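Local structure of putative transcription factor (Chaetomium thermophilum, 5D5W) at residues Val56-Leu59 with Asn60-Phe64. The protein binds heat-shock-element DNA through this HSF-type domain, and probably controls transcription in response to osmotic and oxidative stress. Residues are numbered along the deposited sequence; the frame is centred on the assembly and turned at random.
Sequences VRQL and NKYDF. With nucleotides of chain A; nucleotides of chain C.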
loop_
_atom_site.group_PDB
_atom_site.type_symbol
_atom_site.label_atom_id
_atom_site.label_comp_id
_atom_site.label_asym_id
_atom_site.label_seq_id
_atom_site.Cartn_x
_atom_site.Cartn_y
_atom_site.Cartn_z
ATOM N N VAL B 56 -6.613 3.350 3.781
ATOM C CA VAL B 56 -6.502 2.641 5.040
ATOM C C VAL B 56 -6.494 3.616 6.220
ATOM O O VAL B 56 -7.186 3.391 7.210
ATOM C CB VAL B 56 -5.245 1.756 5.063
ATOM C CG1 VAL B 56 -4.947 1.260 6.478
ATOM C CG2 VAL B 56 -5.420 0.579 4.115
ATOM N N ARG B 57 -5.722 4.693 6.113
ATOM C CA ARG B 57 -5.625 5.678 7.190
ATOM C C ARG B 57 -6.981 6.246 7.556
ATOM O O ARG B 57 -7.304 6.352 8.725
ATOM C CB ARG B 57 -4.707 6.831 6.804
ATOM C CG ARG B 57 -4.505 7.866 7.910
ATOM C CD ARG B 57 -3.462 7.424 8.924
ATOM N NE ARG B 57 -3.460 8.250 10.135
ATOM C CZ ARG B 57 -4.333 8.132 11.138
ATOM N NH1 ARG B 57 -5.305 7.229 11.099
ATOM N NH2 ARG B 57 -4.240 8.930 12.198
ATOM N N GLN B 58 -7.766 6.623 6.553
ATOM C CA GLN B 58 -9.113 7.143 6.791
ATOM C C GLN B 58 -9.997 6.133 7.510
ATOM O O GLN B 58 -10.829 6.495 8.331
ATOM C CB GLN B 58 -9.784 7.528 5.464
ATOM C CG GLN B 58 -9.399 8.898 4.916
ATOM C CD GLN B 58 -10.044 10.037 5.692
ATOM O OE1 GLN B 58 -9.640 10.350 6.817
ATOM N NE2 GLN B 58 -11.050 10.661 5.096
ATOM N N LEU B 59 -9.840 4.864 7.175
ATOM C CA LEU B 59 -10.631 3.836 7.809
ATOM C C LEU B 59 -10.271 3.760 9.292
ATOM O O LEU B 59 -11.159 3.723 10.124
ATOM C CB LEU B 59 -10.446 2.485 7.093
ATOM C CG LEU B 59 -11.046 2.359 5.674
ATOM C CD1 LEU B 59 -10.433 1.193 4.920
ATOM C CD2 LEU B 59 -12.560 2.211 5.690
ATOM N N ASN B 60 -8.984 3.751 9.630
ATOM C CA ASN B 60 -8.564 3.787 11.048
ATOM C C ASN B 60 -8.908 5.105 11.758
ATOM O O ASN B 60 -9.098 5.133 12.969
ATOM C CB ASN B 60 -7.055 3.544 11.189
ATOM C CG ASN B 60 -6.661 2.106 10.951
ATOM O OD1 ASN B 60 -5.579 1.833 10.443
ATOM N ND2 ASN B 60 -7.530 1.175 11.331
ATOM N N LYS B 61 -8.982 6.190 11.001
ATOM C CA LYS B 61 -9.305 7.508 11.546
ATOM C C LYS B 61 -10.750 7.567 12.009
ATOM O O LYS B 61 -11.041 8.189 13.013
ATOM C CB LYS B 61 -9.055 8.597 10.493
ATOM C CG LYS B 61 -8.556 9.920 11.055
ATOM C CD LYS B 61 -8.185 10.889 9.935
ATOM C CE LYS B 61 -7.408 12.103 10.444
ATOM N NZ LYS B 61 -7.490 13.284 9.523
ATOM N N TYR B 62 -11.647 6.932 11.261
ATOM C CA TYR B 62 -13.070 6.867 11.602
ATOM C C TYR B 62 -13.470 5.566 12.327
ATOM O O TYR B 62 -14.647 5.189 12.353
ATOM C CB TYR B 62 -13.912 7.006 10.335
ATOM C CG TYR B 62 -14.027 8.409 9.800
ATOM C CD1 TYR B 62 -15.201 9.129 9.939
ATOM C CD2 TYR B 62 -12.970 9.006 9.146
ATOM C CE1 TYR B 62 -15.313 10.411 9.437
ATOM C CE2 TYR B 62 -13.077 10.284 8.639
ATOM C CZ TYR B 62 -14.249 10.973 8.788
ATOM O OH TYR B 62 -14.344 12.244 8.283
ATOM N N ASP B 63 -12.487 4.875 12.885
ATOM C CA ASP B 63 -12.728 3.774 13.812
ATOM C C ASP B 63 -13.128 2.441 13.146
ATOM O O ASP B 63 -13.784 1.599 13.774
ATOM C CB ASP B 63 -13.748 4.210 14.884
ATOM C CG ASP B 63 -13.575 3.477 16.210
ATOM O OD1 ASP B 63 -12.419 3.230 16.621
ATOM O OD2 ASP B 63 -14.607 3.162 16.850
ATOM N N PHE B 64 -12.709 2.231 11.896
ATOM C CA PHE B 64 -12.713 0.886 11.317
ATOM C C PHE B 64 -11.474 0.131 11.763
ATOM O O PHE B 64 -10.424 0.717 12.035
ATOM C CB PHE B 64 -12.711 0.906 9.790
ATOM C CG PHE B 64 -13.996 1.357 9.183
ATOM C CD1 PHE B 64 -14.293 2.692 9.101
ATOM C CD2 PHE B 64 -14.889 0.439 8.670
ATOM C CE1 PHE B 64 -15.473 3.118 8.531
ATOM C CE2 PHE B 64 -16.075 0.849 8.098
ATOM C CZ PHE B 64 -16.368 2.190 8.030
ATOM P P DA A 7 -6.257 3.883 16.079
ATOM O OP1 DA A 7 -7.056 3.988 17.328
ATOM O OP2 DA A 7 -6.930 4.080 14.768
ATOM O "O5'" DA A 7 -5.024 4.884 16.177
ATOM C "C5'" DA A 7 -3.967 4.623 17.123
ATOM C "C4'" DA A 7 -2.901 5.687 17.042
ATOM O "O4'" DA A 7 -2.085 5.462 15.869
ATOM C "C3'" DA A 7 -3.428 7.112 16.910
ATOM O "O3'" DA A 7 -2.558 7.968 17.656
ATOM C "C2'" DA A 7 -3.332 7.370 15.419
ATOM C "C1'" DA A 7 -2.043 6.648 15.097
ATOM N N9 DA A 7 -1.847 6.277 13.695
ATOM C C8 DA A 7 -2.728 5.658 12.841
ATOM N N7 DA A 7 -2.251 5.470 11.634
ATOM C C5 DA A 7 -0.970 6.000 11.695
ATOM C C6 DA A 7 0.053 6.117 10.738
ATOM N N6 DA A 7 -0.055 5.678 9.482
ATOM N N1 DA A 7 1.212 6.691 11.125
ATOM C C2 DA A 7 1.323 7.125 12.389
ATOM N N3 DA A 7 0.427 7.087 13.372
ATOM C C4 DA A 7 -0.709 6.504 12.958
ATOM P P DG C 2 -12.822 13.948 5.959
ATOM O OP1 DG C 2 -13.979 13.467 5.157
ATOM O OP2 DG C 2 -12.359 13.190 7.152
ATOM O "O5'" DG C 2 -11.589 14.097 4.964
ATOM C "C5'" DG C 2 -11.746 14.790 3.715
ATOM C "C4'" DG C 2 -10.483 14.716 2.889
ATOM O "O4'" DG C 2 -9.439 15.528 3.478
ATOM C "C3'" DG C 2 -9.878 13.323 2.726
ATOM O "O3'" DG C 2 -9.368 13.270 1.388
ATOM C "C2'" DG C 2 -8.798 13.292 3.792
ATOM C "C1'" DG C 2 -8.299 14.728 3.774
ATOM N N9 DG C 2 -7.716 15.238 5.013
ATOM C C8 DG C 2 -8.246 15.145 6.277
ATOM N N7 DG C 2 -7.521 15.747 7.181
ATOM C C5 DG C 2 -6.463 16.293 6.467
ATOM C C6 DG C 2 -5.354 17.060 6.910
ATOM O O6 DG C 2 -5.083 17.432 8.060
ATOM N N1 DG C 2 -4.510 17.394 5.856
ATOM C C2 DG C 2 -4.707 17.040 4.543
ATOM N N2 DG C 2 -3.780 17.464 3.668
ATOM N N3 DG C 2 -5.745 16.338 4.116
ATOM C C4 DG C 2 -6.575 15.998 5.125
ATOM P P DT A 6 -6.421 -2.040 12.899
ATOM O OP1 DT A 6 -7.532 -2.397 13.817
ATOM O OP2 DT A 6 -6.701 -1.781 11.464
ATOM O "O5'" DT A 6 -5.676 -0.776 13.509
ATOM C "C5'" DT A 6 -5.195 -0.829 14.855
ATOM C "C4'" DT A 6 -4.490 0.461 15.191
ATOM O "O4'" DT A 6 -3.280 0.529 14.417
ATOM C "C3'" DT A 6 -5.276 1.736 14.871
ATOM O "O3'" DT A 6 -5.538 2.444 16.088
ATOM C "C2'" DT A 6 -4.370 2.506 13.920
ATOM C "C1'" DT A 6 -3.013 1.884 14.161
ATOM N N1 DT A 6 -2.088 1.948 13.027
ATOM C C2 DT A 6 -0.873 2.566 13.203
ATOM O O2 DT A 6 -0.531 3.076 14.256
ATOM N N3 DT A 6 -0.070 2.573 12.093
ATOM C C4 DT A 6 -0.354 2.034 10.854
ATOM O O4 DT A 6 0.470 2.116 9.951
ATOM C C5 DT A 6 -1.642 1.393 10.741
ATOM C C7 DT A 6 -2.034 0.774 9.437
ATOM C C6 DT A 6 -2.433 1.378 11.820
HETATM O O HOH W 1 -6.530 6.363 13.448
#
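F64 N bonds back to L59 O at 2.8 Å, and D63, with its positive phi, is the C-prime residue of the Schellman motif that ends helix 52-61, the recognition helix of this HSF-type, helix-turn-helix DNA-binding domain. A weak bond from D63 N to N60 O completes the motif, while N60 N, K61 N and Y62 N are taken by the carbonyls of V56, R57 and Q58. The turn brings the F64 ring back against L59, whose CD2 sits over one ring face, 3.9 Å from the F64 ring centroid, in a CH-pi contact; both side chains also pack on F30 and L8.

The same helix end illustrates how donors are divided between the cap and DNA. N60 ND2 reaches F64 O at 3.0 Å and, at a straighter 165°, OP2 of DT6 of chain A. With CG anti to the backbone N (chi1 -177°) and the chain bent at chi2 (81°), the R57 guanidinium is placed with one face over C8 and N7 of DA7 of chain A; its NE bonds to O6 of a guanine, and NH1 gives a 2.8 Å bond to a water within bonding distance of OP2 of DA7 and, more weakly, of N60 O. A leucine in place of R57 would probably deprive that guanine O6 of its bond from the protein and the adenine of its flat stacking partner. Q58 OE1, by contrast, is buried without a polar partner, near K61 CD and at the edge of the Y62 ring, in its plane. Y62 OH donates a very short bond, 2.5 Å, to OP2 of DG2 of chain C.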